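Local coordinates for myosin-4 (PDB 3MMI), which acts in the yeast machinery that localizes specific mRNAs, including ASH1 mRNA, to the bud, joining these mRNAs through SHE3, at residues 37-42 against 85-90; 117-122 against 137-142; 236-241 against 276-281. One frame throughout, in Å; residues are numbered along the deposited sequence.

Contact 1. Residues 37-42 against 85-90; sequences YLKKVN and VESIVM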
loop_
_atom_site.group_PDB
_atom_site.type_symbol
_atom_site.label_atom_id
_atom_site.label_comp_id
_atom_site.label_asym_id
_atom_site.label_seq_id
_atom_site.Cartn_x
_atom_site.Cartn_y
_atom_site.Cartn_z
ATOM N N TYR A 37 -10.195 13.521 23.853
ATOM C CA TYR A 37 -9.750 14.310 22.719
ATOM C C TYR A 37 -9.641 13.656 21.349
ATOM O O TYR A 37 -9.896 14.348 20.310
ATOM C CB TYR A 37 -8.370 14.928 22.959
ATOM C CG TYR A 37 -7.807 15.634 21.732
ATOM C CD1 TYR A 37 -8.437 16.779 21.199
ATOM C CD2 TYR A 37 -6.670 15.150 21.089
ATOM C CE1 TYR A 37 -7.931 17.419 20.072
ATOM C CE2 TYR A 37 -6.161 15.783 19.973
ATOM C CZ TYR A 37 -6.791 16.906 19.464
ATOM O OH TYR A 37 -6.266 17.518 18.357
ATOM N N LEU A 38 -9.198 12.398 21.313
ATOM C CA LEU A 38 -8.882 11.762 20.047
ATOM C C LEU A 38 -10.041 10.927 19.553
ATOM O O LEU A 38 -10.339 10.967 18.347
ATOM C CB LEU A 38 -7.614 10.875 20.127
ATOM C CG LEU A 38 -6.140 11.446 20.165
ATOM C CD1 LEU A 38 -5.055 10.436 20.758
ATOM C CD2 LEU A 38 -5.773 12.200 18.920
ATOM N N LYS A 39 -10.678 10.154 20.467
ATOM C CA LYS A 39 -11.826 9.302 20.103
ATOM C C LYS A 39 -12.948 10.223 19.647
ATOM O O LYS A 39 -13.970 9.763 19.115
ATOM C CB LYS A 39 -12.311 8.470 21.300
ATOM C CG LYS A 39 -11.563 7.091 21.531
ATOM C CD LYS A 39 -12.607 6.218 22.365
ATOM C CE LYS A 39 -11.961 4.901 22.984
ATOM N NZ LYS A 39 -11.141 4.081 22.025
ATOM N N LYS A 40 -12.781 11.517 19.886
ATOM C CA LYS A 40 -13.834 12.475 19.582
ATOM C C LYS A 40 -13.351 13.583 18.659
ATOM O O LYS A 40 -13.945 14.661 18.616
ATOM N N VAL A 41 -12.279 13.324 17.918
ATOM C CA VAL A 41 -11.781 14.330 16.995
ATOM C C VAL A 41 -12.443 14.196 15.657
ATOM O O VAL A 41 -11.745 13.892 14.715
ATOM C CB VAL A 41 -10.231 14.217 16.723
ATOM C CG1 VAL A 41 -9.852 14.965 15.440
ATOM C CG2 VAL A 41 -9.437 14.807 17.851
ATOM N N ASN A 42 -13.744 14.439 15.562
ATOM C CA ASN A 42 -14.463 14.503 14.278
ATOM C C ASN A 42 -13.820 15.426 13.241
ATOM O O ASN A 42 -13.638 16.645 13.461
ATOM C CB ASN A 42 -15.956 14.875 14.464
ATOM C CG ASN A 42 -16.767 14.654 13.170
ATOM O OD1 ASN A 42 -16.450 13.751 12.366
ATOM N ND2 ASN A 42 -17.811 15.492 12.956
ATOM N N VAL A 85 -5.457 5.446 18.459
ATOM C CA VAL A 85 -5.474 5.890 17.044
ATOM C C VAL A 85 -5.687 4.678 16.099
ATOM O O VAL A 85 -6.475 4.765 15.158
ATOM C CB VAL A 85 -4.236 6.764 16.577
ATOM C CG1 VAL A 85 -4.418 7.186 15.158
ATOM C CG2 VAL A 85 -4.053 8.020 17.366
ATOM N N GLU A 86 -5.012 3.562 16.372
ATOM C CA GLU A 86 -5.259 2.347 15.597
ATOM C C GLU A 86 -6.756 1.930 15.490
ATOM O O GLU A 86 -7.274 1.675 14.396
ATOM C CB GLU A 86 -4.417 1.174 16.129
ATOM C CG GLU A 86 -4.635 -0.193 15.387
ATOM C CD GLU A 86 -3.562 -1.262 15.820
ATOM O OE1 GLU A 86 -3.306 -2.205 15.043
ATOM O OE2 GLU A 86 -2.939 -1.176 16.931
ATOM N N SER A 87 -7.463 1.880 16.618
ATOM C CA SER A 87 -8.866 1.461 16.589
ATOM C C SER A 87 -9.776 2.545 16.024
ATOM O O SER A 87 -10.719 2.238 15.293
ATOM C CB SER A 87 -9.350 0.994 17.970
ATOM O OG SER A 87 -9.471 2.087 18.841
ATOM N N ILE A 88 -9.485 3.809 16.296
ATOM C CA ILE A 88 -10.191 4.832 15.573
ATOM C C ILE A 88 -10.129 4.570 14.053
ATOM O O ILE A 88 -11.174 4.482 13.422
ATOM C CB ILE A 88 -9.641 6.205 15.846
ATOM C CG1 ILE A 88 -9.723 6.505 17.340
ATOM C CG2 ILE A 88 -10.419 7.242 15.086
ATOM C CD1 ILE A 88 -9.362 7.961 17.712
ATOM N N VAL A 89 -8.906 4.435 13.499
ATOM C CA VAL A 89 -8.693 4.223 12.072
ATOM C C VAL A 89 -9.392 2.946 11.626
ATOM O O VAL A 89 -10.128 2.986 10.646
ATOM C CB VAL A 89 -7.163 4.203 11.675
ATOM C CG1 VAL A 89 -6.964 3.792 10.220
ATOM C CG2 VAL A 89 -6.508 5.569 11.953
ATOM N N MET A 90 -9.154 1.827 12.329
ATOM C CA MET A 90 -9.754 0.575 11.908
ATOM C C MET A 90 -11.253 0.570 11.891
ATOM O O MET A 90 -11.839 -0.137 11.067
ATOM C CB MET A 90 -9.265 -0.647 12.728
ATOM C CG MET A 90 -8.318 -1.512 11.819
ATOM S SD MET A 90 -7.894 -2.928 12.939
ATOM C CE MET A 90 -9.189 -2.707 14.307
#
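The backbone of 37-42 passes the helical segment 85-90 at Leu38 and Lys39, and the CA atoms of Lys39 and Ile88 stand 6.6 Å apart. Next to this pair, Leu38 faces Val85. Leu38 to Val41 form a type I beta turn, closed by the bond from Val41 N to Leu38 O at 3.1 Å. No hydrogen bond crosses between the segments, so the contact rests on carbon packing.

Ile88 has the largest share of the contact. Its CG1 lies anti to the carbonyl carbon (chi1 -59°), and chi2 of -172° extends the branch so that CD1 reaches the turn. There the methyl meets backbone more than side chain. Ile88 CD1 lies 3.2 Å from Leu38 O, the same oxygen that closes the turn. It is also 3.7 Å from Lys39 CA. The CB of Leu38 comes within 4.2 Å of the same Ile88 CD1. The other end of the Leu38 side chain turns to Val85, with Leu38 CD1 at 4.3 Å from Val85 CG2. Leu38 and Val85 are both buried.

At the exposed margin the long chain of Lys39 bends at its last torsion, which brings NZ near Ser87. Lys39 NZ is 4.1 Å from Ser87 OG, which is proximity and not a bond. The hydroxyl of Ser87 is bonded to Thr84 O on its own helix.

The turn follows helix 26-37 and leads on toward helix 53-67, and it lies against helix 71-91 in this all-helical globular tail. Trp104 of helix 97-108 touches Leu38 and Ile88 together. Pro54 of helix 53-67 also packs on Leu38.

Contact 2. Residues 117-122 against 137-142; sequences NQKTLY and YLNDLE
Leu138 lays its CD1 methyl against Lys119, 3.3 Å from Lys119 CB. This is tighter than usual carbon contact. The same methyl lies 3.4 Å from Lys119 CA, so it presses on the root of the lysine and not on its far end. The second branch turns to the preceding residue, with Leu138 CD2 at 3.7 Å from Gln118 CB. Tyr122 adds a third neighbour. Its CD2 is 3.9 Å from Leu138 CD1, and the two side chains meet at about a right angle. Leu138 is buried, and these three residues cover part of it.

Beyond this apolar contact the lysine reaches out to a charge. Lys119 CG sits between the backbone N and the carbonyl carbon (chi1 83°), and the chain bends again at chi3 and chi4. Lys119 NZ lies 3.0 Å from Glu142 OE1, in a hydrogen-bonded salt bridge. NZ meets OE1 nearly in line with its C-O bond. Glu142 is extended, with CG anti to the backbone N (chi1 175°), and its chain crosses that of Lys119 at about a right angle. Asn139 OD1 flanks the lysine at 3.8 Å from Lys119 CE. An alanine at Lys119 would keep the CB contact with Leu138 but would probably leave Glu142 without this charged mate and Asn139 without the carbon chain beside it.

Gln118 NE2 lies at the edge of the Tyr122 ring, in its plane. Val66 and Arg67 of helix 53-67 touch the same tyrosine.

The segments run in roughly opposite senses. The end of helix 111-119 and the early turns of helix 132-168 thus form a helical hairpin, with a leucine packed inside and a salt bridge across its surface.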
loop_
_atom_site.group_PDB
_atom_site.type_symbol
_atom_site.label_atom_id
_atom_site.label_comp_id
_atom_site.label_asym_id
_atom_site.label_seq_id
_atom_site.Cartn_x
_atom_site.Cartn_y
_atom_site.Cartn_z
ATOM N N ASN A 117 14.149 14.166 16.263
ATOM C CA ASN A 117 14.452 15.551 16.694
ATOM C C ASN A 117 14.522 15.753 18.246
ATOM O O ASN A 117 15.162 16.642 18.707
ATOM C CB ASN A 117 13.570 16.654 16.021
ATOM C CG ASN A 117 14.097 18.133 16.351
ATOM O OD1 ASN A 117 13.531 18.858 17.209
ATOM N ND2 ASN A 117 15.231 18.509 15.733
ATOM N N GLN A 118 13.841 14.947 19.041
ATOM C CA GLN A 118 13.975 15.085 20.465
ATOM C C GLN A 118 15.394 14.744 20.834
ATOM O O GLN A 118 15.941 15.246 21.781
ATOM C CB GLN A 118 13.001 14.188 21.205
ATOM C CG GLN A 118 11.683 14.827 21.314
ATOM C CD GLN A 118 11.668 15.986 22.276
ATOM O OE1 GLN A 118 11.448 17.134 21.897
ATOM N NE2 GLN A 118 11.857 15.666 23.554
ATOM N N LYS A 119 16.018 13.853 20.103
ATOM C CA LYS A 119 17.179 13.277 20.682
ATOM C C LYS A 119 18.366 14.164 20.379
ATOM O O LYS A 119 19.419 14.173 21.071
ATOM C CB LYS A 119 17.313 11.803 20.285
ATOM C CG LYS A 119 17.928 11.491 18.980
ATOM C CD LYS A 119 18.351 10.031 19.070
ATOM C CE LYS A 119 17.979 9.239 17.811
ATOM N NZ LYS A 119 16.456 8.932 17.718
ATOM N N THR A 120 18.123 15.008 19.400
ATOM C CA THR A 120 19.101 15.972 19.004
ATOM C C THR A 120 19.489 16.961 20.146
ATOM O O THR A 120 20.523 17.645 20.039
ATOM C CB THR A 120 18.668 16.780 17.762
ATOM O OG1 THR A 120 19.473 17.950 17.705
ATOM C CG2 THR A 120 17.297 17.298 17.896
ATOM N N LEU A 121 18.683 17.006 21.224
ATOM C CA LEU A 121 18.914 17.979 22.332
ATOM C C LEU A 121 19.456 17.281 23.576
ATOM O O LEU A 121 19.696 17.930 24.603
ATOM C CB LEU A 121 17.567 18.589 22.742
ATOM C CG LEU A 121 16.390 18.451 21.774
ATOM C CD1 LEU A 121 15.103 19.143 22.337
ATOM C CD2 LEU A 121 16.823 19.038 20.445
ATOM N N TYR A 122 19.580 15.953 23.516
ATOM C CA TYR A 122 20.085 15.197 24.634
ATOM C C TYR A 122 21.466 14.597 24.343
ATOM O O TYR A 122 22.065 14.836 23.265
ATOM C CB TYR A 122 19.078 14.106 25.043
ATOM C CG TYR A 122 17.732 14.630 25.531
ATOM C CD1 TYR A 122 17.564 15.066 26.856
ATOM C CD2 TYR A 122 16.631 14.684 24.663
ATOM C CE1 TYR A 122 16.329 15.549 27.306
ATOM C CE2 TYR A 122 15.411 15.150 25.087
ATOM C CZ TYR A 122 15.262 15.594 26.420
ATOM O OH TYR A 122 14.049 16.058 26.898
ATOM N N TYR A 137 16.030 5.528 25.010
ATOM C CA TYR A 137 14.570 5.583 24.936
ATOM C C TYR A 137 14.081 6.171 23.565
ATOM O O TYR A 137 13.218 5.634 22.934
ATOM C CB TYR A 137 13.969 6.370 26.139
ATOM C CG TYR A 137 12.512 6.531 26.011
ATOM C CD1 TYR A 137 11.643 5.515 26.373
ATOM C CD2 TYR A 137 11.983 7.735 25.430
ATOM C CE1 TYR A 137 10.301 5.653 26.202
ATOM C CE2 TYR A 137 10.592 7.907 25.281
ATOM C CZ TYR A 137 9.779 6.863 25.647
ATOM O OH TYR A 137 8.421 6.955 25.448
ATOM N N LEU A 138 14.656 7.290 23.152
ATOM C CA LEU A 138 14.129 8.031 22.052
ATOM C C LEU A 138 14.450 7.269 20.778
ATOM O O LEU A 138 13.660 7.252 19.820
ATOM C CB LEU A 138 14.709 9.431 21.993
ATOM C CG LEU A 138 14.259 10.463 23.050
ATOM C CD1 LEU A 138 15.149 11.649 22.798
ATOM C CD2 LEU A 138 12.795 10.837 22.839
ATOM N N ASN A 139 15.611 6.631 20.765
ATOM C CA ASN A 139 15.979 5.727 19.682
ATOM C C ASN A 139 14.968 4.623 19.510
ATOM O O ASN A 139 14.549 4.313 18.383
ATOM C CB ASN A 139 17.334 5.111 19.935
ATOM C CG ASN A 139 17.993 4.635 18.664
ATOM O OD1 ASN A 139 18.333 5.432 17.780
ATOM N ND2 ASN A 139 18.163 3.336 18.561
ATOM N N ASP A 140 14.481 4.109 20.628
ATOM C CA ASP A 140 13.561 3.017 20.591
ATOM C C ASP A 140 12.227 3.548 20.193
ATOM O O ASP A 140 11.485 2.847 19.512
ATOM C CB ASP A 140 13.486 2.371 21.951
ATOM C CG ASP A 140 12.624 1.155 21.990
ATOM O OD1 ASP A 140 12.986 0.112 21.428
ATOM O OD2 ASP A 140 11.580 1.214 22.608
ATOM N N LEU A 141 11.904 4.777 20.631
ATOM C CA LEU A 141 10.589 5.358 20.363
ATOM C C LEU A 141 10.479 5.505 18.832
ATOM O O LEU A 141 9.451 5.243 18.223
ATOM C CB LEU A 141 10.432 6.700 21.120
ATOM C CG LEU A 141 9.196 7.542 20.825
ATOM C CD1 LEU A 141 7.955 6.849 21.301
ATOM C CD2 LEU A 141 9.296 8.929 21.468
ATOM N N GLU A 142 11.574 5.922 18.238
ATOM C CA GLU A 142 11.602 6.145 16.838
ATOM C C GLU A 142 11.382 4.823 16.024
ATOM O O GLU A 142 10.564 4.776 15.106
ATOM C CB GLU A 142 12.894 6.782 16.439
ATOM C CG GLU A 142 12.946 6.883 14.961
ATOM C CD GLU A 142 14.195 7.552 14.476
ATOM O OE1 GLU A 142 14.933 8.032 15.293
ATOM O OE2 GLU A 142 14.472 7.669 13.266
#

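Contact 3. Residues 236-241 against 276-281; sequences PALNWK and KILQLK
The backbones of 236-241 and 276-281 come very close at Trp240 and Gln279, whose CA atoms are 4.3 Å apart. Segment 236-241 arrives extended and enters helix 240-257. Segment 276-281 is leaving helix 269-279. No hydrogen bond joins them. Instead Trp240 CA makes a bent CA-H...O contact with Leu278 O, 3.1 Å with 131° at the hydrogen. Trp240 CB rests on the same carbonyl, 3.3 Å from Leu278 O.

The apolar part is a pair of leucines. Leu238 CB lies 3.7 Å from Leu278 CD2, and the two CD1 methyls of Leu238 and Leu278 are 4.0 Å apart. The side chains cross obliquely, and both are buried. Ile306 of helix 300-308 and Tyr310 also touch Leu278.

This is the start of one DIL-region helix set against the end of another. Asn239 is the N-cap of helix 240-257, and its OD1 takes the N-H of Tyr242. Its CB points away from the other segment. Trp240 N is hydrogen-bonded to Tyr310 OH.

The indole of Trp240 swings off from the contact. CG sits between the backbone N and the carbonyl carbon (chi1 72°), and Lys241 CB lies over the centre of one ring face. Gln279 approaches with its carbon chain, and its CG is 3.5 Å from Trp240 O. Its NE2 bonds to Val275 O and to Asp247 OD2 of helix 240-257.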
loop_
_atom_site.group_PDB
_atom_site.type_symbol
_atom_site.label_atom_id
_atom_site.label_comp_id
_atom_site.label_asym_id
_atom_site.label_seq_id
_atom_site.Cartn_x
_atom_site.Cartn_y
_atom_site.Cartn_z
ATOM N N PRO A 236 -12.002 -14.981 -18.822
ATOM C CA PRO A 236 -12.270 -16.316 -19.278
ATOM C C PRO A 236 -11.154 -16.760 -20.285
ATOM O O PRO A 236 -10.419 -17.764 -20.011
ATOM C CB PRO A 236 -13.668 -16.185 -19.922
ATOM C CG PRO A 236 -13.753 -14.744 -20.405
ATOM C CD PRO A 236 -12.909 -13.967 -19.409
ATOM N N ALA A 237 -10.992 -16.057 -21.406
ATOM C CA ALA A 237 -10.051 -16.497 -22.430
ATOM C C ALA A 237 -9.099 -15.363 -22.783
ATOM O O ALA A 237 -9.423 -14.167 -22.633
ATOM C CB ALA A 237 -10.757 -16.953 -23.682
ATOM N N LEU A 238 -7.904 -15.701 -23.212
ATOM C CA LEU A 238 -6.904 -14.709 -23.342
ATOM C C LEU A 238 -6.202 -14.980 -24.639
ATOM O O LEU A 238 -6.032 -16.129 -25.050
ATOM C CB LEU A 238 -5.914 -14.734 -22.173
ATOM C CG LEU A 238 -6.410 -14.496 -20.756
ATOM C CD1 LEU A 238 -5.268 -14.599 -19.822
ATOM C CD2 LEU A 238 -7.166 -13.212 -20.581
ATOM N N ASN A 239 -5.821 -13.902 -25.298
ATOM C CA ASN A 239 -4.984 -13.996 -26.483
ATOM C C ASN A 239 -4.131 -12.744 -26.685
ATOM O O ASN A 239 -4.243 -11.808 -25.943
ATOM C CB ASN A 239 -5.841 -14.178 -27.739
ATOM C CG ASN A 239 -6.803 -13.033 -27.908
ATOM O OD1 ASN A 239 -6.401 -11.875 -27.853
ATOM N ND2 ASN A 239 -8.094 -13.340 -27.982
ATOM N N TRP A 240 -3.328 -12.733 -27.740
ATOM C CA TRP A 240 -2.323 -11.648 -27.985
ATOM C C TRP A 240 -2.975 -10.226 -28.148
ATOM O O TRP A 240 -2.456 -9.221 -27.646
ATOM C CB TRP A 240 -1.373 -11.968 -29.177
ATOM C CG TRP A 240 -2.071 -11.865 -30.493
ATOM C CD1 TRP A 240 -2.743 -12.905 -31.165
ATOM C CD2 TRP A 240 -2.280 -10.675 -31.310
ATOM N NE1 TRP A 240 -3.357 -12.416 -32.318
ATOM C CE2 TRP A 240 -3.070 -11.074 -32.449
ATOM C CE3 TRP A 240 -1.908 -9.318 -31.178
ATOM C CZ2 TRP A 240 -3.488 -10.150 -33.451
ATOM C CZ3 TRP A 240 -2.309 -8.395 -32.168
ATOM C CH2 TRP A 240 -3.103 -8.828 -33.304
ATOM N N LYS A 241 -4.184 -10.231 -28.721
ATOM C CA LYS A 241 -5.009 -9.106 -28.863
ATOM C C LYS A 241 -5.565 -8.595 -27.581
ATOM O O LYS A 241 -5.497 -7.385 -27.333
ATOM C CB LYS A 241 -6.152 -9.404 -29.866
ATOM C CG LYS A 241 -6.895 -8.186 -30.315
ATOM C CD LYS A 241 -5.853 -7.199 -30.863
ATOM C CE LYS A 241 -6.485 -5.822 -30.973
ATOM N NZ LYS A 241 -6.736 -5.728 -32.367
ATOM N N LYS A 276 2.343 -8.966 -21.286
ATOM C CA LYS A 276 3.368 -9.077 -22.292
ATOM C C LYS A 276 3.549 -10.518 -22.715
ATOM O O LYS A 276 3.726 -10.792 -23.852
ATOM C CB LYS A 276 4.700 -8.417 -21.894
ATOM C CG LYS A 276 4.687 -6.897 -21.937
ATOM C CD LYS A 276 6.011 -6.290 -21.564
ATOM C CE LYS A 276 6.075 -4.793 -21.812
ATOM N NZ LYS A 276 5.499 -4.359 -23.071
ATOM N N ILE A 277 3.448 -11.430 -21.769
ATOM C CA ILE A 277 3.542 -12.834 -22.111
ATOM C C ILE A 277 2.516 -13.186 -23.181
ATOM O O ILE A 277 2.769 -13.980 -24.058
ATOM C CB ILE A 277 3.387 -13.700 -20.807
ATOM C CG1 ILE A 277 4.769 -13.758 -20.159
ATOM C CG2 ILE A 277 2.895 -15.057 -21.153
ATOM C CD1 ILE A 277 4.731 -14.013 -18.793
ATOM N N LEU A 278 1.341 -12.585 -23.085
ATOM C CA LEU A 278 0.261 -12.913 -23.939
ATOM C C LEU A 278 0.540 -12.485 -25.390
ATOM O O LEU A 278 -0.033 -13.034 -26.386
ATOM C CB LEU A 278 -1.010 -12.233 -23.426
ATOM C CG LEU A 278 -1.720 -12.958 -22.276
ATOM C CD1 LEU A 278 -2.844 -12.035 -21.721
ATOM C CD2 LEU A 278 -2.227 -14.373 -22.668
ATOM N N GLN A 279 1.394 -11.469 -25.537
ATOM C CA GLN A 279 1.775 -11.045 -26.851
ATOM C C GLN A 279 3.037 -11.735 -27.430
ATOM O O GLN A 279 3.268 -11.593 -28.594
ATOM C CB GLN A 279 1.917 -9.524 -26.894
ATOM C CG GLN A 279 0.715 -8.775 -26.355
ATOM C CD GLN A 279 1.062 -7.358 -25.915
ATOM O OE1 GLN A 279 1.142 -6.514 -26.774
ATOM N NE2 GLN A 279 1.197 -7.057 -24.591
ATOM N N LEU A 280 3.859 -12.427 -26.640
ATOM C CA LEU A 280 4.942 -13.224 -27.210
ATOM C C LEU A 280 4.454 -14.272 -28.206
ATOM O O LEU A 280 3.390 -14.864 -28.062
ATOM C CB LEU A 280 5.913 -13.834 -26.190
ATOM C CG LEU A 280 6.476 -12.781 -25.198
ATOM C CD1 LEU A 280 7.130 -13.398 -23.887
ATOM C CD2 LEU A 280 7.388 -11.751 -25.891
ATOM N N LYS A 281 5.184 -14.493 -29.269
ATOM C CA LYS A 281 4.879 -15.564 -30.200
ATOM C C LYS A 281 5.883 -16.652 -29.940
ATOM O O LYS A 281 6.919 -16.678 -30.560
ATOM C CB LYS A 281 5.082 -15.089 -31.629
ATOM C CE LYS A 281 8.413 -14.738 -33.661
ATOM N NZ LYS A 281 9.201 -13.771 -32.865
#

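In the fold
The contacts follow one another along the chain, each closing before the next opens. Contacts 1 and 2 belong to the same region of the globular tail, with centres about 26 Å apart and nearest atoms about 13 Å apart. Helices 53-67 and 132-168 reach side chains at both. Helix 71-91, which supplies one segment of contact 1, also touches Tyr137 and Leu141 at contact 2. Contact 3 lies across the centre of the chain, its centre about 48 Å from contact 1 and about 54 Å from contact 2. It joins helices 240-257 and 269-279 within the DIL range. Each contact joins neighbouring elements locally, two in one helical region and one beyond the chain's centre.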